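Local coordinates for protein prephenate dehydrogenase (PDB 3KTD) that probably catalyses the NAD(P)+-dependent oxidative decarboxylation of prephenate to 4-hydroxyphenylpyruvate, a step of tyrosine biosynthesis, at residues Leu23-His28 / Ser137-Phe142; Ser33-Asn38 / Glu59-Arg64; Ile7-Cys12 / Ala67-Ile72; Gln117-Gly122 / Ile165-Asp170. All coordinates share one frame; numbering follows the deposited sequence.

All four contacts belong to the nucleotide-binding, Rossmann-type domain and are built on or beside its main sheet. Contact 3 joins the neighbouring parallel strands 11-14 and 71-74. Contact 2, its centre about 10 Å away, places helix 58-67 against strand 34-37, which pairs with 11-14. Contact 4, about 12 Å from contact 3 between centres, packs helix 162-177 on strand 120-125 and meets contact 3 through D170. Contact 1 lies about 17 Å between centres from contacts 2 and 3, where helix 18-29 meets a loop. Along the chain contact 2 falls within the span of contact 3, contact 1 crosses contacts 3 and 4, and contact 4 follows contact 3, so distant segments are interlocked into one domain.

Contact 1 of 4, residues Leu23-His28 / Ser137-Phe142; sequences LLRDLH and SMDGLF
Segment 23-28 is the later part of helix 18-29, the first helix of the Rossmann fold, which follows strand 11-14 and a probable glycine-rich GxGxxG turn. Segment 137-142, irregular in structure, passes beside it and comes closest at D26 and D139, whose CA atoms are 6.0 Å apart. At G140 the backbone has phi 59° and psi 30°, a left-handed conformation that glycine adopts easily. Here the G140 amide N faces D26 and donates to D26 OD1 at 2.8 Å, almost straight (171°), on the syn lone pair. The other oxygen, D26 OD2, lies 2.6 Å from water 1, which also accepts from L141 N and can donate to the O of selenomethionine M138. Aspartate suits this buried place because its carboxylate accepts the G140 N-H directly and can accept from water 1. The ring of F142 stands edge-on to the helix, CE2 4.3 Å from L23 CB. R25 crosses D139 at about a right angle, with D139 OD2 3.5 Å from R25 CB, and R25 NH1 makes a salt bridge with E50. R25 NE, its partner in the guanidinium plane, donates at 2.8 Å to S137 OG, also bonded to W134 O.

Contact 2 of 4, residues Ser33-Asn38 / Glu59-Arg64; sequences SVFGYN and EATLQR
The guanidinium of R64 lies flat on the ring of F35, the centrepiece of a helix-on-sheet packing in the Rossmann fold, where helix 58-67 covers strand 34-37. The two planes are within 2° of parallel and their centres 3.6 Å apart, so the stack is also a cation-pi contact, with R64 CZ over the ring face. R64 NH2 sits above F35 CG at 3.4 Å, while NE lies over the ring centre, 3.5 Å from F35 CE2. Arginine suits the place because its long arm, extended from CG to NE, meets the F35 ring tip to tip and lays its charged end flat over the face, its rim still able to bond. Phenylalanine offers a flat apolar ring for stacking, and its crowded first torsion (chi1 66°) brings that ring beneath the guanidinium. T61, about one turn earlier in the helix, adds its methyl CG2, 3.9 Å from F35 CE2; its OG1, 3.8 Å from Y37 CB, is hydrogen-bonded to D57 O, just ahead of the helix, so threonine suits with one apolar and one polar branch. Further out, D53 forms a salt bridge with R64 NH2 and helps fix the guanidinium, and the backbone of G36 pairs with D53 and S55. V34 points away from the helix, to L24 and L27 of helix 18-29. At the guanidinium edge, in its plane, water 2 receives a weak hydrogen bond from R64 NH2 at 3.4 Å.

Contact 3 of 4, residues Ile7-Cys12 / Ala67-Ile72; sequences ISRPVC and AEDALI
Backbone hydrogen bonds join the two segments as parallel strands of the Rossmann sheet, with V11 beside L71 and C12 beside I72. L71 N donates to P10 O at 3.0 Å, and C12 N to L71 O at 2.7 Å, nearly along the C=O axis. CA-H...O contacts fill the ladder between them, I72 CA reaching C12 O at 3.3 Å. P10 suits the strand's entry, since its carbonyl pairs with the neighbour while its nitrogen has no hydrogen to place.

At the mouth of the pair, R9 NE forms a salt bridge with D69 OD2 at 3.0 Å; the bond is bent (127°) and weak. Water 3 supports it, accepting from R9 NH2 and donating to D69 OD1. The stronger partner of R9 is D170, whose OD2 forms a salt bridge with R9 NH1. D69 has phi 48° and psi 48°, a left-handed conformation that aspartate tolerates, just after helix 58-67.

Apolar contacts are small: C12 CB meets A70 CB at 3.8 Å, and P10 CG lies 4.1 Å from that same CB.

Around the pair, V11 and L71 face helix 162-177, C12 and I72 face helix 58-67, and V11 pairs with S33 and F35 on the other side of strand 11-14.

Contact 4 of 4, residues Gln117-Gly122 / Ile165-Asp170; sequences QHRYVG and ISIWKD
Helix 162-177 lies against the sheet of the nucleotide-binding domain, a layered alpha/beta fold, and here packs on the start of strand 120-125. The CA atoms of V121 and W168 are 6.0 Å apart. V121 points to the helix and divides its two methyls: CG2 meets I167 CG2 at 3.6 Å and the W168 backbone at CA, 3.7 Å away, while CG1 touches W168 CD1 at 3.8 Å. A beta-branched valine suits this place, holding both branches toward the helix from a strand backbone. I167 reaches farther, its CD1 3.7 Å from R119 O and 3.9 Å from R119 CD, the I167 and R119 side chains crossing at about a right angle; isoleucine's longer branch suits that reach. The R119 chain bends at chi2 (-73°), so that NH1 donates to H118 O at 2.9 Å from above the carbonyl plane; NH2 goes on to N94. W168, CG anti to the backbone N (chi1 -180°), supplies a broad indole that meets the rings of W164 and W324.

No hydrogen bond joins the two segments, so the contact rests on undirected apolar packing; the directional bond comes from W164, just before segment 165-170, whose NE1 donates to Y120 O.

Contact 1 of 4, residues Leu23-His28 / Ser137-Phe142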
loop_
_atom_site.group_PDB
_atom_site.type_symbol
_atom_site.label_atom_id
_atom_site.label_comp_id
_atom_site.label_asym_id
_atom_site.label_seq_id
_atom_site.Cartn_x
_atom_site.Cartn_y
_atom_site.Cartn_z
ATOM N N LEU A 23 18.063 -18.014 -6.187
ATOM C CA LEU A 23 18.838 -17.994 -7.411
ATOM C C LEU A 23 19.462 -19.371 -7.634
ATOM O O LEU A 23 19.414 -19.890 -8.733
ATOM C CB LEU A 23 19.915 -16.907 -7.336
ATOM C CG LEU A 23 20.820 -16.719 -8.553
ATOM C CD1 LEU A 23 20.042 -16.178 -9.742
ATOM C CD2 LEU A 23 21.974 -15.797 -8.199
ATOM N N LEU A 24 20.018 -19.964 -6.582
ATOM C CA LEU A 24 20.633 -21.282 -6.678
ATOM C C LEU A 24 19.598 -22.295 -7.130
ATOM O O LEU A 24 19.870 -23.126 -8.007
ATOM C CB LEU A 24 21.216 -21.715 -5.330
ATOM C CG LEU A 24 21.820 -23.125 -5.221
ATOM C CD1 LEU A 24 23.175 -23.190 -5.860
ATOM C CD2 LEU A 24 21.925 -23.557 -3.772
ATOM N N ARG A 25 18.412 -22.220 -6.531
ATOM C CA ARG A 25 17.342 -23.163 -6.845
ATOM C C ARG A 25 16.871 -23.029 -8.292
ATOM O O ARG A 25 16.700 -24.043 -8.979
ATOM C CB ARG A 25 16.147 -22.983 -5.906
ATOM C CG ARG A 25 16.339 -23.464 -4.473
ATOM C CD ARG A 25 15.069 -23.151 -3.667
ATOM N NE ARG A 25 15.086 -23.654 -2.293
ATOM C CZ ARG A 25 14.885 -24.922 -1.939
ATOM N NH1 ARG A 25 14.677 -25.860 -2.855
ATOM N NH2 ARG A 25 14.916 -25.260 -0.654
ATOM N N ASP A 26 16.653 -21.791 -8.748
ATOM C CA ASP A 26 16.168 -21.563 -10.114
ATOM C C ASP A 26 17.222 -21.949 -11.163
ATOM O O ASP A 26 16.880 -22.486 -12.217
ATOM C CB ASP A 26 15.719 -20.106 -10.319
ATOM C CG ASP A 26 14.347 -19.808 -9.714
ATOM O OD1 ASP A 26 13.550 -20.758 -9.499
ATOM O OD2 ASP A 26 14.053 -18.609 -9.472
ATOM N N LEU A 27 18.491 -21.673 -10.871
ATOM C CA LEU A 27 19.578 -22.024 -11.771
ATOM C C LEU A 27 19.745 -23.529 -11.857
ATOM O O LEU A 27 20.103 -24.058 -12.912
ATOM C CB LEU A 27 20.895 -21.396 -11.321
ATOM C CG LEU A 27 21.070 -19.900 -11.591
ATOM C CD1 LEU A 27 22.382 -19.414 -11.017
ATOM C CD2 LEU A 27 20.984 -19.580 -13.081
ATOM N N HIS A 28 19.493 -24.208 -10.740
ATOM C CA HIS A 28 19.601 -25.663 -10.672
ATOM C C HIS A 28 18.454 -26.280 -11.451
ATOM O O HIS A 28 18.654 -27.233 -12.203
ATOM C CB HIS A 28 19.573 -26.125 -9.214
ATOM C CG HIS A 28 19.871 -27.579 -9.023
ATOM N ND1 HIS A 28 21.149 -28.094 -9.102
ATOM C CD2 HIS A 28 19.064 -28.621 -8.716
ATOM C CE1 HIS A 28 21.114 -29.392 -8.870
ATOM N NE2 HIS A 28 19.860 -29.736 -8.628
ATOM N N SER A 137 14.371 -19.360 0.862
ATOM C CA SER A 137 14.526 -19.565 -0.573
ATOM C C SER A 137 13.354 -20.302 -1.200
ATOM O O SER A 137 12.838 -21.260 -0.627
ATOM C CB SER A 137 15.812 -20.335 -0.860
ATOM O OG SER A 137 15.744 -21.664 -0.384
HETATM N N MSE A 138 12.966 -19.874 -2.399
HETATM C CA MSE A 138 11.842 -20.483 -3.118
HETATM C C MSE A 138 12.118 -20.626 -4.612
HETATM O O MSE A 138 13.190 -20.256 -5.096
HETATM C CB MSE A 138 10.586 -19.645 -2.893
HETATM C CG MSE A 138 10.749 -18.195 -3.286
HETATM SE SE MSE A 138 9.297 -17.102 -2.630
HETATM C CE MSE A 138 9.038 -17.899 -0.845
ATOM N N ASP A 139 11.147 -21.185 -5.330
ATOM C CA ASP A 139 11.241 -21.352 -6.781
ATOM C C ASP A 139 10.502 -20.235 -7.510
ATOM O O ASP A 139 9.504 -19.710 -7.019
ATOM C CB ASP A 139 10.668 -22.708 -7.200
ATOM C CG ASP A 139 11.522 -23.877 -6.735
ATOM O OD1 ASP A 139 10.985 -24.984 -6.581
ATOM O OD2 ASP A 139 12.727 -23.694 -6.525
ATOM N N GLY A 140 11.018 -19.858 -8.674
ATOM C CA GLY A 140 10.378 -18.859 -9.524
ATOM C C GLY A 140 10.157 -17.485 -8.925
ATOM O O GLY A 140 9.224 -16.798 -9.313
ATOM N N LEU A 141 11.021 -17.074 -8.002
ATOM C CA LEU A 141 10.915 -15.754 -7.384
ATOM C C LEU A 141 11.055 -14.631 -8.405
ATOM O O LEU A 141 10.374 -13.602 -8.312
ATOM C CB LEU A 141 11.990 -15.578 -6.304
ATOM C CG LEU A 141 12.099 -14.198 -5.648
ATOM C CD1 LEU A 141 10.845 -13.875 -4.844
ATOM C CD2 LEU A 141 13.339 -14.119 -4.773
ATOM N N PHE A 142 11.929 -14.849 -9.382
ATOM C CA PHE A 142 12.298 -13.831 -10.351
ATOM C C PHE A 142 11.485 -13.844 -11.643
ATOM O O PHE A 142 11.675 -12.968 -12.491
ATOM C CB PHE A 142 13.783 -13.992 -10.691
ATOM C CG PHE A 142 14.674 -13.994 -9.487
ATOM C CD1 PHE A 142 14.947 -12.810 -8.811
ATOM C CD2 PHE A 142 15.223 -15.176 -9.017
ATOM C CE1 PHE A 142 15.760 -12.807 -7.689
ATOM C CE2 PHE A 142 16.038 -15.183 -7.908
ATOM C CZ PHE A 142 16.309 -14.000 -7.239
HETATM O O HOH W 1 13.240 -18.323 -7.007
#

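Contact 2 of 4, residues Ser33-Asn38 / Glu59-Arg64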
loop_
_atom_site.group_PDB
_atom_site.type_symbol
_atom_site.label_atom_id
_atom_site.label_comp_id
_atom_site.label_asym_id
_atom_site.label_seq_id
_atom_site.Cartn_x
_atom_site.Cartn_y
_atom_site.Cartn_z
ATOM N N SER A 33 25.153 -24.897 -14.474
ATOM C CA SER A 33 26.201 -25.171 -13.495
ATOM C C SER A 33 26.223 -24.092 -12.414
ATOM O O SER A 33 26.431 -22.923 -12.716
ATOM C CB SER A 33 27.560 -25.231 -14.200
ATOM O OG SER A 33 28.596 -25.526 -13.281
ATOM N N VAL A 34 26.022 -24.491 -11.160
ATOM C CA VAL A 34 25.992 -23.539 -10.051
ATOM C C VAL A 34 26.351 -24.174 -8.705
ATOM O O VAL A 34 26.072 -25.352 -8.455
ATOM C CB VAL A 34 24.595 -22.883 -9.929
ATOM C CG1 VAL A 34 23.535 -23.927 -9.590
ATOM C CG2 VAL A 34 24.602 -21.778 -8.886
ATOM N N PHE A 35 26.973 -23.378 -7.846
ATOM C CA PHE A 35 27.327 -23.804 -6.494
ATOM C C PHE A 35 27.410 -22.567 -5.595
ATOM O O PHE A 35 27.442 -21.447 -6.092
ATOM C CB PHE A 35 28.633 -24.626 -6.493
ATOM C CG PHE A 35 29.860 -23.853 -6.892
ATOM C CD1 PHE A 35 30.065 -23.471 -8.208
ATOM C CD2 PHE A 35 30.834 -23.548 -5.959
ATOM C CE1 PHE A 35 31.203 -22.758 -8.578
ATOM C CE2 PHE A 35 31.979 -22.841 -6.318
ATOM C CZ PHE A 35 32.160 -22.444 -7.627
ATOM N N GLY A 36 27.421 -22.746 -4.281
ATOM C CA GLY A 36 27.412 -21.583 -3.396
ATOM C C GLY A 36 27.866 -21.797 -1.971
ATOM O O GLY A 36 28.192 -22.910 -1.560
ATOM N N TYR A 37 27.877 -20.700 -1.221
ATOM C CA TYR A 37 28.352 -20.684 0.150
ATOM C C TYR A 37 27.314 -20.087 1.088
ATOM O O TYR A 37 26.723 -19.045 0.794
ATOM C CB TYR A 37 29.671 -19.901 0.219
ATOM C CG TYR A 37 29.997 -19.285 1.562
ATOM C CD1 TYR A 37 30.437 -20.065 2.627
ATOM C CD2 TYR A 37 29.887 -17.918 1.761
ATOM C CE1 TYR A 37 30.741 -19.502 3.861
ATOM C CE2 TYR A 37 30.187 -17.346 2.984
ATOM C CZ TYR A 37 30.612 -18.144 4.036
ATOM O OH TYR A 37 30.901 -17.570 5.259
ATOM N N ASN A 38 27.089 -20.783 2.200
ATOM C CA ASN A 38 26.261 -20.313 3.304
ATOM C C ASN A 38 27.160 -20.354 4.529
ATOM O O ASN A 38 27.843 -21.354 4.750
ATOM C CB ASN A 38 25.058 -21.236 3.504
ATOM C CG ASN A 38 24.031 -20.679 4.497
ATOM O OD1 ASN A 38 24.310 -19.737 5.240
ATOM N ND2 ASN A 38 22.834 -21.261 4.503
ATOM N N GLU A 59 36.774 -19.820 2.096
ATOM C CA GLU A 59 38.082 -19.905 1.440
ATOM C C GLU A 59 38.072 -20.972 0.341
ATOM O O GLU A 59 38.593 -20.747 -0.754
ATOM C CB GLU A 59 39.203 -20.207 2.444
ATOM C CG GLU A 59 40.605 -19.921 1.869
ATOM C CD GLU A 59 41.734 -20.671 2.569
ATOM O OE1 GLU A 59 41.457 -21.594 3.369
ATOM O OE2 GLU A 59 42.915 -20.342 2.295
ATOM N N ALA A 60 37.478 -22.128 0.637
ATOM C CA ALA A 60 37.438 -23.234 -0.320
ATOM C C ALA A 60 36.595 -22.875 -1.536
ATOM O O ALA A 60 36.983 -23.176 -2.672
ATOM C CB ALA A 60 36.916 -24.500 0.333
ATOM N N THR A 61 35.456 -22.220 -1.296
ATOM C CA THR A 61 34.551 -21.835 -2.373
ATOM C C THR A 61 35.226 -20.877 -3.340
ATOM O O THR A 61 35.151 -21.067 -4.552
ATOM C CB THR A 61 33.264 -21.183 -1.838
ATOM O OG1 THR A 61 32.567 -22.111 -0.999
ATOM C CG2 THR A 61 32.351 -20.767 -2.985
ATOM N N LEU A 62 35.894 -19.860 -2.804
ATOM C CA LEU A 62 36.570 -18.863 -3.634
ATOM C C LEU A 62 37.755 -19.452 -4.401
ATOM O O LEU A 62 38.030 -19.034 -5.527
ATOM C CB LEU A 62 37.014 -17.671 -2.784
ATOM C CG LEU A 62 35.876 -16.823 -2.203
ATOM C CD1 LEU A 62 36.380 -15.853 -1.140
ATOM C CD2 LEU A 62 35.150 -16.063 -3.303
ATOM N N GLN A 63 38.449 -20.418 -3.796
ATOM C CA GLN A 63 39.564 -21.105 -4.460
ATOM C C GLN A 63 39.073 -21.808 -5.730
ATOM O O GLN A 63 39.692 -21.711 -6.791
ATOM C CB GLN A 63 40.211 -22.117 -3.512
ATOM C CG GLN A 63 41.434 -22.823 -4.117
ATOM C CD GLN A 63 42.086 -23.825 -3.164
ATOM O OE1 GLN A 63 41.404 -24.600 -2.484
ATOM N NE2 GLN A 63 43.419 -23.821 -3.128
ATOM N N ARG A 64 37.950 -22.508 -5.591
ATOM C CA ARG A 64 37.295 -23.228 -6.682
ATOM C C ARG A 64 36.705 -22.249 -7.678
ATOM O O ARG A 64 36.780 -22.460 -8.886
ATOM C CB ARG A 64 36.181 -24.121 -6.115
ATOM C CG ARG A 64 35.302 -24.821 -7.150
ATOM C CD ARG A 64 34.223 -25.648 -6.467
ATOM N NE ARG A 64 33.122 -26.006 -7.364
ATOM C CZ ARG A 64 32.012 -26.641 -6.982
ATOM N NH1 ARG A 64 31.828 -26.999 -5.712
ATOM N NH2 ARG A 64 31.070 -26.918 -7.874
HETATM O O HOH W 2 31.257 -26.269 -11.165
#

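Contact 3 of 4, residues Ile7-Cys12 / Ala67-Ile72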
loop_
_atom_site.group_PDB
_atom_site.type_symbol
_atom_site.label_atom_id
_atom_site.label_comp_id
_atom_site.label_asym_id
_atom_site.label_seq_id
_atom_site.Cartn_x
_atom_site.Cartn_y
_atom_site.Cartn_z
ATOM N N ILE A 7 24.689 -19.183 -20.280
ATOM C CA ILE A 7 25.766 -18.659 -19.419
ATOM C C ILE A 7 27.097 -19.404 -19.668
ATOM O O ILE A 7 27.185 -20.623 -19.513
ATOM C CB ILE A 7 25.365 -18.718 -17.900
ATOM C CG1 ILE A 7 23.911 -18.272 -17.674
ATOM C CG2 ILE A 7 26.288 -17.838 -17.056
ATOM C CD1 ILE A 7 23.295 -18.813 -16.394
ATOM N N SER A 8 28.129 -18.658 -20.054
ATOM C CA SER A 8 29.437 -19.236 -20.394
ATOM C C SER A 8 30.295 -19.634 -19.182
ATOM O O SER A 8 31.343 -20.252 -19.351
ATOM C CB SER A 8 30.234 -18.245 -21.237
ATOM O OG SER A 8 30.830 -17.255 -20.419
ATOM N N ARG A 9 29.876 -19.254 -17.977
ATOM C CA ARG A 9 30.614 -19.572 -16.757
ATOM C C ARG A 9 29.707 -20.266 -15.758
ATOM O O ARG A 9 28.499 -20.031 -15.755
ATOM C CB ARG A 9 31.119 -18.299 -16.087
ATOM C CG ARG A 9 32.128 -17.499 -16.859
ATOM C CD ARG A 9 32.375 -16.170 -16.155
ATOM N NE ARG A 9 33.536 -15.445 -16.673
ATOM C CZ ARG A 9 33.541 -14.687 -17.769
ATOM N NH1 ARG A 9 32.445 -14.535 -18.511
ATOM N NH2 ARG A 9 34.663 -14.076 -18.133
ATOM N N PRO A 10 30.284 -21.119 -14.894
ATOM C CA PRO A 10 29.487 -21.633 -13.778
ATOM C C PRO A 10 29.249 -20.486 -12.786
ATOM O O PRO A 10 30.151 -19.661 -12.589
ATOM C CB PRO A 10 30.386 -22.712 -13.171
ATOM C CG PRO A 10 31.778 -22.293 -13.541
ATOM C CD PRO A 10 31.659 -21.655 -14.888
ATOM N N VAL A 11 28.047 -20.409 -12.211
ATOM C CA VAL A 11 27.710 -19.336 -11.265
ATOM C C VAL A 11 28.072 -19.761 -9.844
ATOM O O VAL A 11 27.787 -20.887 -9.442
ATOM C CB VAL A 11 26.212 -18.955 -11.337
ATOM C CG1 VAL A 11 25.864 -17.942 -10.267
ATOM C CG2 VAL A 11 25.864 -18.401 -12.701
ATOM N N CYS A 12 28.697 -18.852 -9.096
ATOM C CA CYS A 12 29.108 -19.094 -7.704
ATOM C C CYS A 12 28.432 -18.089 -6.746
ATOM O O CYS A 12 28.855 -16.931 -6.659
ATOM C CB CYS A 12 30.630 -19.003 -7.596
ATOM S SG CYS A 12 31.312 -19.228 -5.939
ATOM N N ALA A 67 39.415 -21.186 -9.673
ATOM C CA ALA A 67 39.851 -22.278 -10.552
ATOM C C ALA A 67 38.960 -22.446 -11.781
ATOM O O ALA A 67 39.460 -22.796 -12.843
ATOM C CB ALA A 67 39.919 -23.588 -9.779
ATOM N N GLU A 68 37.656 -22.187 -11.636
ATOM C CA GLU A 68 36.676 -22.380 -12.728
ATOM C C GLU A 68 36.236 -21.089 -13.443
ATOM O O GLU A 68 35.342 -21.125 -14.291
ATOM C CB GLU A 68 35.428 -23.089 -12.183
ATOM C CG GLU A 68 35.682 -24.448 -11.514
ATOM C CD GLU A 68 34.410 -25.105 -10.954
ATOM O OE1 GLU A 68 33.298 -24.543 -11.104
ATOM O OE2 GLU A 68 34.528 -26.199 -10.360
ATOM N N ASP A 69 36.880 -19.966 -13.125
ATOM C CA ASP A 69 36.473 -18.641 -13.630
ATOM C C ASP A 69 34.957 -18.415 -13.477
ATOM O O ASP A 69 34.282 -17.979 -14.415
ATOM C CB ASP A 69 36.900 -18.429 -15.092
ATOM C CG ASP A 69 36.698 -16.973 -15.564
ATOM O OD1 ASP A 69 37.056 -16.027 -14.814
ATOM O OD2 ASP A 69 36.178 -16.775 -16.688
ATOM N N ALA A 70 34.428 -18.708 -12.295
ATOM C CA ALA A 70 32.993 -18.595 -12.063
ATOM C C ALA A 70 32.562 -17.152 -11.926
ATOM O O ALA A 70 33.327 -16.301 -11.460
ATOM C CB ALA A 70 32.586 -19.360 -10.808
ATOM N N LEU A 71 31.328 -16.882 -12.337
ATOM C CA LEU A 71 30.723 -15.586 -12.085
ATOM C C LEU A 71 30.300 -15.638 -10.626
ATOM O O LEU A 71 29.565 -16.536 -10.240
ATOM C CB LEU A 71 29.524 -15.368 -12.993
ATOM C CG LEU A 71 28.706 -14.106 -12.733
ATOM C CD1 LEU A 71 29.513 -12.852 -12.965
ATOM C CD2 LEU A 71 27.464 -14.135 -13.619
ATOM N N ILE A 72 30.793 -14.704 -9.816
ATOM C CA ILE A 72 30.509 -14.700 -8.382
ATOM C C ILE A 72 29.364 -13.741 -8.055
ATOM O O ILE A 72 29.445 -12.551 -8.357
ATOM C CB ILE A 72 31.744 -14.276 -7.565
ATOM C CG1 ILE A 72 32.925 -15.206 -7.842
ATOM C CG2 ILE A 72 31.428 -14.270 -6.080
ATOM C CD1 ILE A 72 34.163 -14.897 -7.012
HETATM O O HOH W 3 37.062 -13.840 -16.529
HETATM O O HOH W 4 34.847 -14.900 -13.715
#

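Contact 4 of 4, residues Gln117-Gly122 / Ile165-Asp170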
loop_
_atom_site.group_PDB
_atom_site.type_symbol
_atom_site.label_atom_id
_atom_site.label_comp_id
_atom_site.label_asym_id
_atom_site.label_seq_id
_atom_site.Cartn_x
_atom_site.Cartn_y
_atom_site.Cartn_z
ATOM N N GLN A 117 36.698 -2.465 -10.487
ATOM C CA GLN A 117 35.715 -2.095 -11.514
ATOM C C GLN A 117 35.880 -2.815 -12.859
ATOM O O GLN A 117 34.925 -2.932 -13.610
ATOM C CB GLN A 117 35.612 -0.576 -11.713
ATOM C CG GLN A 117 36.883 0.142 -12.118
ATOM C CD GLN A 117 37.706 0.582 -10.933
ATOM O OE1 GLN A 117 37.736 -0.096 -9.914
ATOM N NE2 GLN A 117 38.381 1.712 -11.061
ATOM N N HIS A 118 37.069 -3.315 -13.156
ATOM C CA HIS A 118 37.278 -4.060 -14.397
ATOM C C HIS A 118 36.665 -5.472 -14.349
ATOM O O HIS A 118 36.613 -6.144 -15.369
ATOM C CB HIS A 118 38.774 -4.103 -14.766
ATOM C CG HIS A 118 39.331 -2.770 -15.180
ATOM N ND1 HIS A 118 39.993 -1.932 -14.306
ATOM C CD2 HIS A 118 39.302 -2.119 -16.369
ATOM C CE1 HIS A 118 40.357 -0.831 -14.939
ATOM N NE2 HIS A 118 39.946 -0.917 -16.191
ATOM N N ARG A 119 36.177 -5.910 -13.188
ATOM C CA ARG A 119 35.572 -7.251 -13.052
ATOM C C ARG A 119 34.138 -7.267 -12.485
ATOM O O ARG A 119 33.589 -8.335 -12.232
ATOM C CB ARG A 119 36.462 -8.108 -12.152
ATOM C CG ARG A 119 37.831 -8.409 -12.728
ATOM C CD ARG A 119 37.739 -9.420 -13.857
ATOM N NE ARG A 119 39.023 -9.594 -14.539
ATOM C CZ ARG A 119 39.396 -8.959 -15.650
ATOM N NH1 ARG A 119 38.586 -8.101 -16.267
ATOM N NH2 ARG A 119 40.592 -9.196 -16.162
ATOM N N TYR A 120 33.528 -6.094 -12.331
ATOM C CA TYR A 120 32.249 -5.947 -11.641
ATOM C C TYR A 120 31.089 -5.552 -12.538
ATOM O O TYR A 120 31.222 -4.684 -13.399
ATOM C CB TYR A 120 32.396 -4.874 -10.559
ATOM C CG TYR A 120 31.109 -4.440 -9.878
ATOM C CD1 TYR A 120 30.364 -5.330 -9.109
ATOM C CD2 TYR A 120 30.671 -3.127 -9.960
ATOM C CE1 TYR A 120 29.204 -4.925 -8.467
ATOM C CE2 TYR A 120 29.516 -2.710 -9.320
ATOM C CZ TYR A 120 28.790 -3.612 -8.578
ATOM O OH TYR A 120 27.643 -3.195 -7.960
ATOM N N VAL A 121 29.950 -6.198 -12.331
ATOM C CA VAL A 121 28.716 -5.761 -12.954
ATOM C C VAL A 121 27.632 -5.672 -11.885
ATOM O O VAL A 121 27.201 -6.679 -11.333
ATOM C CB VAL A 121 28.273 -6.672 -14.080
ATOM C CG1 VAL A 121 26.992 -6.096 -14.724
ATOM C CG2 VAL A 121 29.410 -6.828 -15.105
ATOM N N GLY A 122 27.205 -4.453 -11.586
ATOM C CA GLY A 122 26.162 -4.248 -10.605
ATOM C C GLY A 122 24.854 -4.876 -11.042
ATOM O O GLY A 122 24.520 -4.903 -12.228
ATOM N N ILE A 165 32.968 -6.924 -21.056
ATOM C CA ILE A 165 31.761 -7.147 -21.847
ATOM C C ILE A 165 31.293 -8.595 -21.651
ATOM O O ILE A 165 30.099 -8.858 -21.553
ATOM C CB ILE A 165 31.975 -6.810 -23.353
ATOM C CG1 ILE A 165 32.246 -5.306 -23.533
ATOM C CG2 ILE A 165 30.750 -7.205 -24.176
ATOM C CD1 ILE A 165 32.534 -4.861 -24.970
ATOM N N SER A 166 32.247 -9.521 -21.557
ATOM C CA SER A 166 31.945 -10.939 -21.360
ATOM C C SER A 166 31.293 -11.238 -20.003
ATOM O O SER A 166 30.423 -12.104 -19.909
ATOM C CB SER A 166 33.228 -11.761 -21.517
ATOM O OG SER A 166 33.047 -13.087 -21.078
ATOM N N ILE A 167 31.738 -10.549 -18.954
ATOM C CA ILE A 167 31.146 -10.702 -17.621
ATOM C C ILE A 167 29.728 -10.131 -17.633
ATOM O O ILE A 167 28.784 -10.744 -17.131
ATOM C CB ILE A 167 31.958 -9.971 -16.545
ATOM C CG1 ILE A 167 33.315 -10.650 -16.343
ATOM C CG2 ILE A 167 31.203 -9.958 -15.223
ATOM C CD1 ILE A 167 34.290 -9.816 -15.526
ATOM N N TRP A 168 29.588 -8.957 -18.234
ATOM C CA TRP A 168 28.290 -8.305 -18.335
ATOM C C TRP A 168 27.269 -9.212 -19.012
ATOM O O TRP A 168 26.146 -9.341 -18.528
ATOM C CB TRP A 168 28.422 -6.993 -19.102
ATOM C CG TRP A 168 27.150 -6.258 -19.247
ATOM C CD1 TRP A 168 26.641 -5.330 -18.396
ATOM C CD2 TRP A 168 26.224 -6.368 -20.326
ATOM N NE1 TRP A 168 25.447 -4.857 -18.876
ATOM C CE2 TRP A 168 25.168 -5.480 -20.061
ATOM C CE3 TRP A 168 26.183 -7.138 -21.495
ATOM C CZ2 TRP A 168 24.083 -5.338 -20.913
ATOM C CZ3 TRP A 168 25.097 -6.994 -22.351
ATOM C CH2 TRP A 168 24.064 -6.100 -22.052
ATOM N N LYS A 169 27.662 -9.843 -20.118
ATOM C CA LYS A 169 26.773 -10.755 -20.833
ATOM C C LYS A 169 26.288 -11.885 -19.932
ATOM O O LYS A 169 25.078 -12.082 -19.792
ATOM C CB LYS A 169 27.437 -11.307 -22.094
ATOM C CG LYS A 169 27.494 -10.274 -23.217
ATOM C CD LYS A 169 27.926 -10.845 -24.582
ATOM C CE LYS A 169 29.436 -10.941 -24.760
ATOM N NZ LYS A 169 29.754 -11.099 -26.200
ATOM N N ASP A 170 27.210 -12.600 -19.294
ATOM C CA ASP A 170 26.818 -13.690 -18.397
ATOM C C ASP A 170 25.829 -13.240 -17.292
ATOM O O ASP A 170 24.909 -13.973 -16.950
ATOM C CB ASP A 170 28.049 -14.361 -17.776
ATOM C CG ASP A 170 28.747 -15.339 -18.731
ATOM O OD1 ASP A 170 28.135 -15.813 -19.717
ATOM O OD2 ASP A 170 29.922 -15.658 -18.477
#